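Local coordinates for phospholethanolamine N-methyltransferase 2 (Haemonchus contortus, PDB 4KRI), which probably transfers methyl groups from S-adenosylmethionine to phosphoethanolamine derivatives such as phosphomonomethylethanolamine, in the later steps of nematode phosphocholine biosynthesis, at residues A[149-155]-A[265-271]; A[140-144]-A[156-160]; A[309-313]-A[358-364]; A[316-322]-A[429-433]. The contacts are given in a common frame with arbitrary orientation. Residues are numbered along the deposited sequence.

Interaction 1: residues A[149-155]-A[265-271]; sequences YVHQNWL and VHKEKDA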
# COMPACT_ATOMS: atom_id res chain seq x y z
N TYR A 149 -5.76 -16.85 -7.95
CA TYR A 149 -6.93 -17.36 -8.67
C TYR A 149 -6.94 -18.87 -8.90
O TYR A 149 -8.00 -19.44 -9.07
CB TYR A 149 -7.09 -16.63 -10.01
CG TYR A 149 -7.28 -15.14 -9.81
CD1 TYR A 149 -8.21 -14.65 -8.91
CD2 TYR A 149 -6.53 -14.24 -10.54
CE1 TYR A 149 -8.38 -13.28 -8.74
CE2 TYR A 149 -6.69 -12.88 -10.37
CZ TYR A 149 -7.62 -12.40 -9.47
OH TYR A 149 -7.78 -11.03 -9.31
N VAL A 150 -5.75 -19.49 -8.91
CA VAL A 150 -5.63 -20.93 -9.20
C VAL A 150 -5.32 -21.74 -7.95
O VAL A 150 -5.74 -22.90 -7.81
CB VAL A 150 -4.55 -21.18 -10.28
CG1 VAL A 150 -4.34 -22.68 -10.53
CG2 VAL A 150 -4.92 -20.48 -11.57
N HIS A 151 -4.59 -21.13 -7.02
CA HIS A 151 -4.11 -21.87 -5.85
C HIS A 151 -4.57 -21.33 -4.50
O HIS A 151 -4.09 -21.80 -3.45
CB HIS A 151 -2.58 -21.93 -5.87
CG HIS A 151 -2.02 -22.60 -7.08
ND1 HIS A 151 -2.25 -23.94 -7.36
CD2 HIS A 151 -1.23 -22.14 -8.08
CE1 HIS A 151 -1.64 -24.26 -8.48
NE2 HIS A 151 -1.01 -23.19 -8.94
N GLN A 152 -5.50 -20.39 -4.50
CA GLN A 152 -5.94 -19.74 -3.26
C GLN A 152 -4.77 -19.31 -2.37
O GLN A 152 -4.77 -19.53 -1.16
CB GLN A 152 -6.92 -20.63 -2.50
CG GLN A 152 -8.35 -20.61 -3.08
CD GLN A 152 -9.36 -21.22 -2.14
OE1 GLN A 152 -9.09 -22.23 -1.51
NE2 GLN A 152 -10.52 -20.61 -2.06
N ASN A 153 -3.76 -18.72 -3.01
CA ASN A 153 -2.54 -18.30 -2.33
C ASN A 153 -2.32 -16.81 -2.53
O ASN A 153 -2.05 -16.37 -3.65
CB ASN A 153 -1.35 -19.07 -2.92
CG ASN A 153 -0.03 -18.67 -2.30
OD1 ASN A 153 0.01 -17.94 -1.30
ND2 ASN A 153 1.07 -19.18 -2.86
N TRP A 154 -2.44 -16.04 -1.44
CA TRP A 154 -2.30 -14.59 -1.46
C TRP A 154 -0.92 -14.15 -1.00
O TRP A 154 -0.63 -12.95 -0.94
CB TRP A 154 -3.37 -13.94 -0.55
CG TRP A 154 -4.77 -13.82 -1.15
CD1 TRP A 154 -5.33 -12.68 -1.68
CD2 TRP A 154 -5.76 -14.86 -1.28
NE1 TRP A 154 -6.60 -12.96 -2.13
CE2 TRP A 154 -6.90 -14.27 -1.89
CE3 TRP A 154 -5.80 -16.22 -0.93
CZ2 TRP A 154 -8.05 -15.00 -2.17
CZ3 TRP A 154 -6.96 -16.94 -1.21
CH2 TRP A 154 -8.07 -16.33 -1.83
N LEU A 155 -0.06 -15.12 -0.69
CA LEU A 155 1.27 -14.80 -0.16
C LEU A 155 2.42 -15.13 -1.13
O LEU A 155 3.55 -15.42 -0.71
CB LEU A 155 1.50 -15.52 1.17
CG LEU A 155 0.40 -15.30 2.20
CD1 LEU A 155 0.65 -16.22 3.39
CD2 LEU A 155 0.33 -13.83 2.62
N VAL A 265 -6.78 -12.19 4.49
CA VAL A 265 -7.43 -12.67 3.28
C VAL A 265 -6.89 -14.05 2.88
O VAL A 265 -7.65 -14.87 2.36
CB VAL A 265 -7.36 -11.65 2.10
CG1 VAL A 265 -5.94 -11.56 1.56
CG2 VAL A 265 -8.33 -12.08 0.99
N HIS A 266 -5.61 -14.32 3.14
CA HIS A 266 -5.05 -15.63 2.82
C HIS A 266 -5.72 -16.72 3.65
O HIS A 266 -5.94 -17.84 3.19
CB HIS A 266 -3.53 -15.63 3.03
CG HIS A 266 -2.88 -16.93 2.71
ND1 HIS A 266 -2.54 -17.31 1.42
CD2 HIS A 266 -2.48 -17.96 3.51
CE1 HIS A 266 -1.97 -18.50 1.45
NE2 HIS A 266 -1.92 -18.91 2.70
N LYS A 267 -6.04 -16.40 4.89
CA LYS A 267 -6.67 -17.38 5.76
C LYS A 267 -8.16 -17.56 5.47
O LYS A 267 -8.67 -18.69 5.49
CB LYS A 267 -6.46 -17.01 7.22
CG LYS A 267 -5.03 -17.19 7.67
CD LYS A 267 -4.89 -17.09 9.18
CE LYS A 267 -3.44 -17.30 9.61
NZ LYS A 267 -3.12 -16.46 10.79
N GLU A 268 -8.84 -16.46 5.18
CA GLU A 268 -10.29 -16.45 5.04
C GLU A 268 -10.74 -16.74 3.60
O GLU A 268 -11.79 -17.35 3.37
CB GLU A 268 -10.85 -15.12 5.55
CG GLU A 268 -10.74 -14.99 7.09
CD GLU A 268 -10.79 -13.55 7.61
OE1 GLU A 268 -11.08 -12.61 6.84
OE2 GLU A 268 -10.52 -13.36 8.82
N LYS A 269 -9.92 -16.29 2.65
CA LYS A 269 -10.07 -16.59 1.21
C LYS A 269 -11.27 -15.88 0.55
O LYS A 269 -12.43 -16.25 0.74
CB LYS A 269 -10.05 -18.10 0.95
CG LYS A 269 -8.86 -18.79 1.66
CD LYS A 269 -8.40 -20.06 0.96
CE LYS A 269 -7.14 -20.63 1.63
NZ LYS A 269 -5.87 -19.85 1.36
N ASP A 270 -10.98 -14.83 -0.22
CA ASP A 270 -11.99 -14.18 -1.04
C ASP A 270 -11.27 -13.67 -2.28
O ASP A 270 -10.54 -12.68 -2.21
CB ASP A 270 -12.64 -13.03 -0.27
CG ASP A 270 -13.84 -12.42 -1.01
OD1 ASP A 270 -13.88 -12.48 -2.26
OD2 ASP A 270 -14.75 -11.89 -0.34
N ALA A 271 -11.49 -14.34 -3.42
CA ALA A 271 -10.75 -14.00 -4.64
C ALA A 271 -11.15 -12.66 -5.25
O ALA A 271 -10.54 -12.23 -6.23
CB ALA A 271 -10.87 -15.11 -5.69
O HOH W 1 -9.70 -10.14 -7.71
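This contact belongs to the interface between the two domains of the enzyme: the end of helix 145-151 and its following turn, in the N-terminal domain, meet the C-terminal end of helix 255-268 in the Rossmann-type methyltransferase domain. Trp-154 is the centrepiece. Its backbone N donates to His-266 ND1 (3.1 Å), while CG1 of Val-265 makes a CH-pi contact 3.8 Å from the centroid of its five-membered ring. The six-membered part of the indole reaches the chain beyond the helix, with Trp-154 CH2 3.6 Å from Lys-269 CA, and NE1 bonds to the backbone O of Val-273. On the His-266 ring, CD1 of Leu-155 sits over one face, 3.6 Å from the centroid. An Asx turn shapes this approach, Leu-155 N donating to Asn-153 OD1 at 2.9 Å. Toward the surface, a water joins Tyr-149 OH to Ala-271 O. Lys-269 curls back over its own helix end, so that NZ donates both to Gln-152 O (2.8 Å) and to His-266 O (2.7 Å).

Interaction 2: residues A[140-144]-A[156-160]; sequences AVNEV and DFIWT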
# COMPACT_ATOMS: atom_id res chain seq x y z
N ALA A 140 7.39 -1.32 -5.26
CA ALA A 140 6.14 -1.99 -4.91
C ALA A 140 6.35 -3.43 -4.48
O ALA A 140 7.38 -4.04 -4.76
CB ALA A 140 5.15 -1.95 -6.08
N VAL A 141 5.35 -3.95 -3.78
CA VAL A 141 5.22 -5.39 -3.60
C VAL A 141 3.84 -5.75 -4.13
O VAL A 141 2.84 -5.19 -3.70
CB VAL A 141 5.26 -5.82 -2.13
CG1 VAL A 141 5.27 -7.37 -2.05
CG2 VAL A 141 6.47 -5.25 -1.42
N ASN A 142 3.80 -6.67 -5.08
CA ASN A 142 2.54 -7.16 -5.61
C ASN A 142 2.34 -8.62 -5.29
O ASN A 142 3.29 -9.33 -4.96
CB ASN A 142 2.49 -7.00 -7.13
CG ASN A 142 2.31 -5.57 -7.57
OD1 ASN A 142 1.20 -5.02 -7.51
ND2 ASN A 142 3.40 -4.96 -8.05
N GLU A 143 1.10 -9.07 -5.39
CA GLU A 143 0.82 -10.50 -5.33
C GLU A 143 0.86 -11.10 -6.72
O GLU A 143 0.42 -10.46 -7.68
CB GLU A 143 -0.58 -10.76 -4.75
CG GLU A 143 -0.78 -10.27 -3.33
CD GLU A 143 -2.22 -10.48 -2.87
OE1 GLU A 143 -3.10 -9.80 -3.41
OE2 GLU A 143 -2.48 -11.36 -2.01
N VAL A 144 1.37 -12.33 -6.82
CA VAL A 144 1.25 -13.09 -8.06
C VAL A 144 -0.21 -13.48 -8.23
O VAL A 144 -0.76 -14.23 -7.41
CB VAL A 144 2.10 -14.37 -8.02
CG1 VAL A 144 1.95 -15.16 -9.33
CG2 VAL A 144 3.55 -14.01 -7.78
N ASP A 156 2.13 -15.06 -2.42
CA ASP A 156 3.15 -15.27 -3.44
C ASP A 156 3.50 -13.85 -3.91
O ASP A 156 2.67 -13.18 -4.52
CB ASP A 156 2.56 -16.14 -4.56
CG ASP A 156 3.61 -16.72 -5.48
OD1 ASP A 156 4.81 -16.35 -5.33
OD2 ASP A 156 3.25 -17.54 -6.36
N PHE A 157 4.70 -13.37 -3.58
CA PHE A 157 4.98 -11.93 -3.75
C PHE A 157 5.98 -11.59 -4.86
O PHE A 157 6.85 -12.39 -5.19
CB PHE A 157 5.47 -11.35 -2.43
CG PHE A 157 4.43 -11.37 -1.36
CD1 PHE A 157 3.33 -10.53 -1.42
CD2 PHE A 157 4.53 -12.27 -0.30
CE1 PHE A 157 2.36 -10.54 -0.43
CE2 PHE A 157 3.56 -12.30 0.69
CZ PHE A 157 2.47 -11.43 0.63
N ILE A 158 5.82 -10.40 -5.44
CA ILE A 158 6.76 -9.84 -6.41
C ILE A 158 7.22 -8.50 -5.87
O ILE A 158 6.41 -7.60 -5.67
CB ILE A 158 6.09 -9.58 -7.75
CG1 ILE A 158 5.46 -10.87 -8.29
CG2 ILE A 158 7.11 -9.01 -8.76
CD1 ILE A 158 4.47 -10.61 -9.43
N TRP A 159 8.52 -8.35 -5.63
CA TRP A 159 9.05 -7.04 -5.27
C TRP A 159 9.56 -6.36 -6.52
O TRP A 159 10.21 -6.98 -7.35
CB TRP A 159 10.24 -7.18 -4.29
CG TRP A 159 9.87 -7.50 -2.87
CD1 TRP A 159 9.80 -6.62 -1.82
CD2 TRP A 159 9.56 -8.78 -2.34
NE1 TRP A 159 9.45 -7.30 -0.67
CE2 TRP A 159 9.29 -8.62 -0.97
CE3 TRP A 159 9.47 -10.07 -2.90
CZ2 TRP A 159 8.94 -9.70 -0.14
CZ3 TRP A 159 9.12 -11.12 -2.08
CH2 TRP A 159 8.86 -10.93 -0.72
N THR A 160 9.29 -5.07 -6.64
CA THR A 160 9.89 -4.26 -7.70
C THR A 160 10.79 -3.26 -6.99
O THR A 160 10.29 -2.44 -6.21
CB THR A 160 8.81 -3.47 -8.48
OG1 THR A 160 7.93 -4.40 -9.14
CG2 THR A 160 9.46 -2.60 -9.55
O HOH W 2 6.01 -5.48 -7.55
O HOH W 3 -0.39 -14.39 -4.24
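Two neighbouring antiparallel strands pair here deep in the N-terminal domain, at the central sheet. They do not form a tight hairpin, because helix 145-151 lies between them and Val-144 occupies its N-cap position. Strand 132-143 also pairs with strand 273-277 of the methyltransferase domain (Val-141 with Val-277), so this ladder lies where the sheets of the two domains run together. Ala-140/Thr-160 and Asn-142/Ile-158 are hydrogen-bonded pairs, the latter closed by N-to-O bonds of 2.8 Å in each direction; Val-141/Trp-159 and Glu-143/Phe-157 are non-hydrogen-bonded pairs. On the face carrying Val-141, its CG1 meets Phe-157 CD1 at 3.8 Å and its CG2 meets Trp-159 CD1 at 3.6 Å, and helix 114-124 covers this layer. The other face, with Ile-158 and Thr-160, packs against helix 5-18. Val-144 N extends the ladder with a 2.8 Å bond to Asp-156 O. Between the two hydrogen-bonded pairs, a water accepts from Asn-142 ND2 (2.7 Å), donates to Ile-158 O (2.9 Å) and bonds to Thr-160 OG1 (2.7 Å).

Interaction 3: residues A[309-313]-A[358-364]; sequences FSRIY and IAKKTGF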
# COMPACT_ATOMS: atom_id res chain seq x y z
N PHE A 309 -5.08 13.47 -7.06
CA PHE A 309 -6.34 13.59 -7.80
C PHE A 309 -6.18 13.34 -9.29
O PHE A 309 -7.06 12.74 -9.91
CB PHE A 309 -7.04 14.94 -7.53
CG PHE A 309 -7.85 14.98 -6.25
CD1 PHE A 309 -7.52 14.19 -5.16
CD2 PHE A 309 -8.97 15.80 -6.15
CE1 PHE A 309 -8.26 14.23 -3.98
CE2 PHE A 309 -9.72 15.85 -4.98
CZ PHE A 309 -9.37 15.05 -3.90
N SER A 310 -5.06 13.78 -9.88
CA SER A 310 -4.82 13.51 -11.31
C SER A 310 -4.60 12.02 -11.56
O SER A 310 -5.04 11.48 -12.58
CB SER A 310 -3.63 14.31 -11.83
OG SER A 310 -2.42 13.76 -11.36
N ARG A 311 -3.92 11.35 -10.62
CA ARG A 311 -3.72 9.91 -10.72
C ARG A 311 -5.03 9.13 -10.59
O ARG A 311 -5.26 8.14 -11.30
CB ARG A 311 -2.73 9.44 -9.66
CG ARG A 311 -1.33 9.97 -9.81
CD ARG A 311 -0.34 8.83 -9.56
NE ARG A 311 1.06 9.22 -9.72
CZ ARG A 311 1.58 9.67 -10.85
NH1 ARG A 311 0.83 9.82 -11.93
NH2 ARG A 311 2.87 9.99 -10.91
N ILE A 312 -5.88 9.57 -9.68
CA ILE A 312 -7.21 8.98 -9.53
C ILE A 312 -8.04 9.18 -10.79
O ILE A 312 -8.67 8.24 -11.29
CB ILE A 312 -7.94 9.58 -8.31
CG1 ILE A 312 -7.32 9.09 -7.01
CG2 ILE A 312 -9.44 9.29 -8.36
CD1 ILE A 312 -7.83 9.80 -5.78
N TYR A 313 -8.05 10.40 -11.31
CA TYR A 313 -8.76 10.69 -12.55
C TYR A 313 -8.29 9.78 -13.68
O TYR A 313 -9.11 9.24 -14.44
CB TYR A 313 -8.54 12.17 -12.92
CG TYR A 313 -9.36 12.64 -14.09
CD1 TYR A 313 -10.56 13.30 -13.89
CD2 TYR A 313 -8.92 12.46 -15.39
CE1 TYR A 313 -11.31 13.76 -14.97
CE2 TYR A 313 -9.66 12.91 -16.48
CZ TYR A 313 -10.86 13.56 -16.25
OH TYR A 313 -11.61 14.01 -17.32
N ILE A 358 -9.34 21.75 -6.29
CA ILE A 358 -8.45 20.76 -6.90
C ILE A 358 -9.23 19.80 -7.79
O ILE A 358 -8.79 19.46 -8.89
CB ILE A 358 -7.66 20.00 -5.82
CG1 ILE A 358 -6.75 20.99 -5.07
CG2 ILE A 358 -6.83 18.89 -6.44
CD1 ILE A 358 -6.18 20.44 -3.78
N ALA A 359 -10.41 19.40 -7.35
CA ALA A 359 -11.20 18.45 -8.12
C ALA A 359 -11.68 19.07 -9.43
O ALA A 359 -11.69 18.41 -10.47
CB ALA A 359 -12.38 17.93 -7.31
N LYS A 360 -12.06 20.35 -9.38
CA LYS A 360 -12.45 21.05 -10.60
C LYS A 360 -11.29 21.16 -11.60
O LYS A 360 -11.46 20.89 -12.79
CB LYS A 360 -12.98 22.45 -10.27
CG LYS A 360 -14.39 22.45 -9.70
CD LYS A 360 -15.19 23.64 -10.21
CE LYS A 360 -16.57 23.66 -9.60
NZ LYS A 360 -16.48 23.62 -8.12
N LYS A 361 -10.12 21.54 -11.09
CA LYS A 361 -8.92 21.68 -11.93
C LYS A 361 -8.55 20.35 -12.59
O LYS A 361 -8.15 20.31 -13.76
CB LYS A 361 -7.74 22.19 -11.09
CG LYS A 361 -6.41 22.29 -11.85
CD LYS A 361 -6.37 23.52 -12.76
CE LYS A 361 -5.01 23.67 -13.44
NZ LYS A 361 -4.81 22.74 -14.59
N THR A 362 -8.70 19.27 -11.83
CA THR A 362 -8.41 17.92 -12.32
C THR A 362 -9.36 17.49 -13.44
O THR A 362 -8.99 16.71 -14.33
CB THR A 362 -8.53 16.91 -11.16
OG1 THR A 362 -7.65 17.31 -10.11
CG2 THR A 362 -8.14 15.53 -11.64
N GLY A 363 -10.58 18.01 -13.41
CA GLY A 363 -11.52 17.72 -14.47
C GLY A 363 -12.73 16.91 -14.05
O GLY A 363 -13.53 16.49 -14.89
N PHE A 364 -12.87 16.69 -12.74
CA PHE A 364 -14.03 15.99 -12.20
C PHE A 364 -15.30 16.83 -12.35
O PHE A 364 -15.25 18.06 -12.31
CB PHE A 364 -13.81 15.66 -10.72
CG PHE A 364 -12.85 14.52 -10.50
CD1 PHE A 364 -13.23 13.22 -10.80
CD2 PHE A 364 -11.58 14.76 -9.99
CE1 PHE A 364 -12.34 12.17 -10.60
CE2 PHE A 364 -10.70 13.71 -9.79
CZ PHE A 364 -11.09 12.42 -10.08
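Helix 352-362 ends against helix 305-315, the short segments crossing at -48° with their axes 9.9 Å apart at closest approach, and side-chain packing rather than hydrogen bonding holds them together. Ile-358 opens the contact, its CG2 lying 3.8 Å from CD2 of Phe-309. One residue on, Ala-359 offers a small surface to the edge of the same ring, with CB 4.1 Å from Phe-309 CE2. Thr-362 then fills the space nearest the partner backbone: its CG2 is 3.5 Å from Phe-309 O and 3.6 Å from Tyr-313 CB, while its OG1 donates to Ile-358 O (2.7 Å) within its own helix. Gly-363, at positive phi, is the C-prime residue of a Schellman motif in which Phe-364 N returns to Ala-359 O (3.1 Å) and Gly-363 N makes a weak bond to Lys-360 O. A side chain here would crowd Tyr-313 CE1, which lies 3.5 Å from Gly-363 O. The helix end delivers Phe-364 to the other helix, where the edge of Tyr-313 points at its face in a T-shaped pair (centroids 5.2 Å apart, planes at 76°) and its CZ touches Ile-312 CG2 at 3.9 Å. Both helices cover the methyltransferase sheet: Phe-309 meets Ile-324 and Phe-427, and Phe-364 rests on Val-322 and Ala-429, side chains of strands 320-329 and 422-430.

Interaction 4: residues A[316-322]-A[429-433]; sequences LKPGGKV and AVKPQ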
# COMPACT_ATOMS: atom_id res chain seq x y z
N LEU A 316 -9.57 6.03 -13.24
CA LEU A 316 -11.01 5.81 -13.39
C LEU A 316 -11.41 5.62 -14.84
O LEU A 316 -10.86 6.28 -15.73
CB LEU A 316 -11.81 6.99 -12.82
CG LEU A 316 -11.98 7.08 -11.31
CD1 LEU A 316 -12.54 8.45 -10.93
CD2 LEU A 316 -12.93 5.99 -10.86
N LYS A 317 -12.37 4.72 -15.08
CA LYS A 317 -13.07 4.67 -16.36
C LYS A 317 -13.85 5.97 -16.55
O LYS A 317 -14.28 6.58 -15.57
CB LYS A 317 -14.04 3.48 -16.36
CG LYS A 317 -13.36 2.14 -16.17
CD LYS A 317 -14.34 1.01 -15.76
CE LYS A 317 -15.44 0.80 -16.79
NZ LYS A 317 -16.29 -0.39 -16.47
N PRO A 318 -14.03 6.41 -17.80
CA PRO A 318 -14.98 7.50 -18.05
C PRO A 318 -16.33 7.15 -17.41
O PRO A 318 -16.79 6.01 -17.58
CB PRO A 318 -15.11 7.50 -19.58
CG PRO A 318 -13.81 6.92 -20.07
CD PRO A 318 -13.41 5.89 -19.03
N GLY A 319 -16.92 8.08 -16.67
CA GLY A 319 -18.17 7.84 -15.96
C GLY A 319 -17.97 7.23 -14.58
O GLY A 319 -18.93 7.09 -13.82
N GLY A 320 -16.73 6.88 -14.25
CA GLY A 320 -16.42 6.29 -12.95
C GLY A 320 -16.50 7.30 -11.81
O GLY A 320 -16.52 8.51 -12.04
N LYS A 321 -16.53 6.79 -10.58
CA LYS A 321 -16.77 7.66 -9.43
C LYS A 321 -15.70 7.52 -8.37
O LYS A 321 -15.25 6.42 -8.07
CB LYS A 321 -18.14 7.35 -8.82
CG LYS A 321 -18.46 8.21 -7.60
CD LYS A 321 -19.92 8.09 -7.16
CE LYS A 321 -20.81 9.08 -7.88
NZ LYS A 321 -22.25 8.93 -7.52
N VAL A 322 -15.29 8.66 -7.81
CA VAL A 322 -14.35 8.70 -6.70
C VAL A 322 -15.11 9.14 -5.45
O VAL A 322 -15.99 9.98 -5.53
CB VAL A 322 -13.16 9.64 -6.99
CG1 VAL A 322 -13.63 11.04 -7.36
CG2 VAL A 322 -12.19 9.69 -5.79
N ALA A 429 -17.10 12.59 -6.62
CA ALA A 429 -17.18 13.20 -7.94
C ALA A 429 -17.09 12.13 -9.00
O ALA A 429 -16.76 10.97 -8.71
CB ALA A 429 -16.08 14.24 -8.14
N VAL A 430 -17.38 12.52 -10.23
CA VAL A 430 -17.36 11.58 -11.34
C VAL A 430 -16.44 12.05 -12.48
O VAL A 430 -16.25 13.26 -12.69
CB VAL A 430 -18.79 11.24 -11.86
CG1 VAL A 430 -19.74 11.03 -10.70
CG2 VAL A 430 -19.33 12.33 -12.71
N LYS A 431 -15.85 11.09 -13.19
CA LYS A 431 -15.05 11.39 -14.37
C LYS A 431 -16.01 11.51 -15.54
O LYS A 431 -16.87 10.65 -15.71
CB LYS A 431 -14.05 10.26 -14.63
CG LYS A 431 -13.20 10.47 -15.88
CD LYS A 431 -12.04 9.46 -15.90
CE LYS A 431 -11.19 9.59 -17.16
NZ LYS A 431 -10.03 8.65 -17.05
N PRO A 432 -15.89 12.59 -16.33
CA PRO A 432 -16.89 12.79 -17.39
C PRO A 432 -17.00 11.66 -18.38
O PRO A 432 -15.98 10.99 -18.62
CB PRO A 432 -16.41 14.08 -18.10
CG PRO A 432 -15.16 14.54 -17.37
CD PRO A 432 -15.12 13.81 -16.06
N GLN A 433 -18.24 11.45 -18.86
CA GLN A 433 -18.67 10.61 -20.00
C GLN A 433 -19.45 9.32 -19.69
O GLN A 433 -19.69 8.51 -20.60
CB GLN A 433 -17.54 10.35 -20.99
CG GLN A 433 -17.08 11.60 -21.70
CD GLN A 433 -15.72 11.41 -22.31
OE1 GLN A 433 -15.29 10.28 -22.55
NE2 GLN A 433 -15.02 12.52 -22.56
OXT GLN A 433 -19.89 9.04 -18.57
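Leu-316 leaves helix 305-315 with its carbonyl O taking a 2.8 Å hydrogen bond from Lys-431 NZ, which also bonds to Tyr-313 O and Asn-288 OD1. Lys-317 begins a type II turn closed by Gly-320 N to Lys-317 O (2.8 Å), and its amine forms a salt bridge with Asp-291. Pro-318 CB lies 4.0 Å from CB of the poorly ordered Gln-433. At Gly-319, in the positive-phi position of the turn, N donates to Lys-431 O (2.7 Å); a CB would jam against the preceding carbonyl O and, as modelled, meet Gln-433 OXT. From Gly-320, whose O accepts from Lys-431 N (2.9 Å), the chain enters strand 320-329. This strand lies parallel to 290-296 and antiparallel to the final strand 422-430, which sits between it and 367-371, the reversed-strand topology of class I methyltransferases. Lys-321 faces Val-430 in a non-hydrogen-bonded pair, CE touching CG1 at 3.6 Å. Val-322 and Ala-429 form the hydrogen-bonded pair, Val-322 N to Ala-429 O at 2.9 Å and Ala-429 N to Val-322 O at 3.0 Å.

How the interactions relate
The four contacts form two couples. Interactions 1 and 2 have centres 14 Å apart and share the strand-helix-strand run 132-166; they touch where Trp-154 O approaches Glu-143 OE2 at 2.7 Å, beside the domain interface. Interactions 3 and 4, with centres 10 Å apart, join helices 305-315 and 352-362 to strands 320-329 and 422-430: Lys-431 NZ probably bonds to Tyr-313 O (2.8 Å), and Pro-432 CD lies 3.3 Å from Gly-363 O. The couples remain separate, interactions 2 and 3 being about 12 Å apart at their nearest atoms. Interactions 3, 2 and 4 stand back from the bound S-adenosylhomocysteine, the side chains of Ile-312, Ala-140 and Val-322 being about 10, 11 and 13 Å from it.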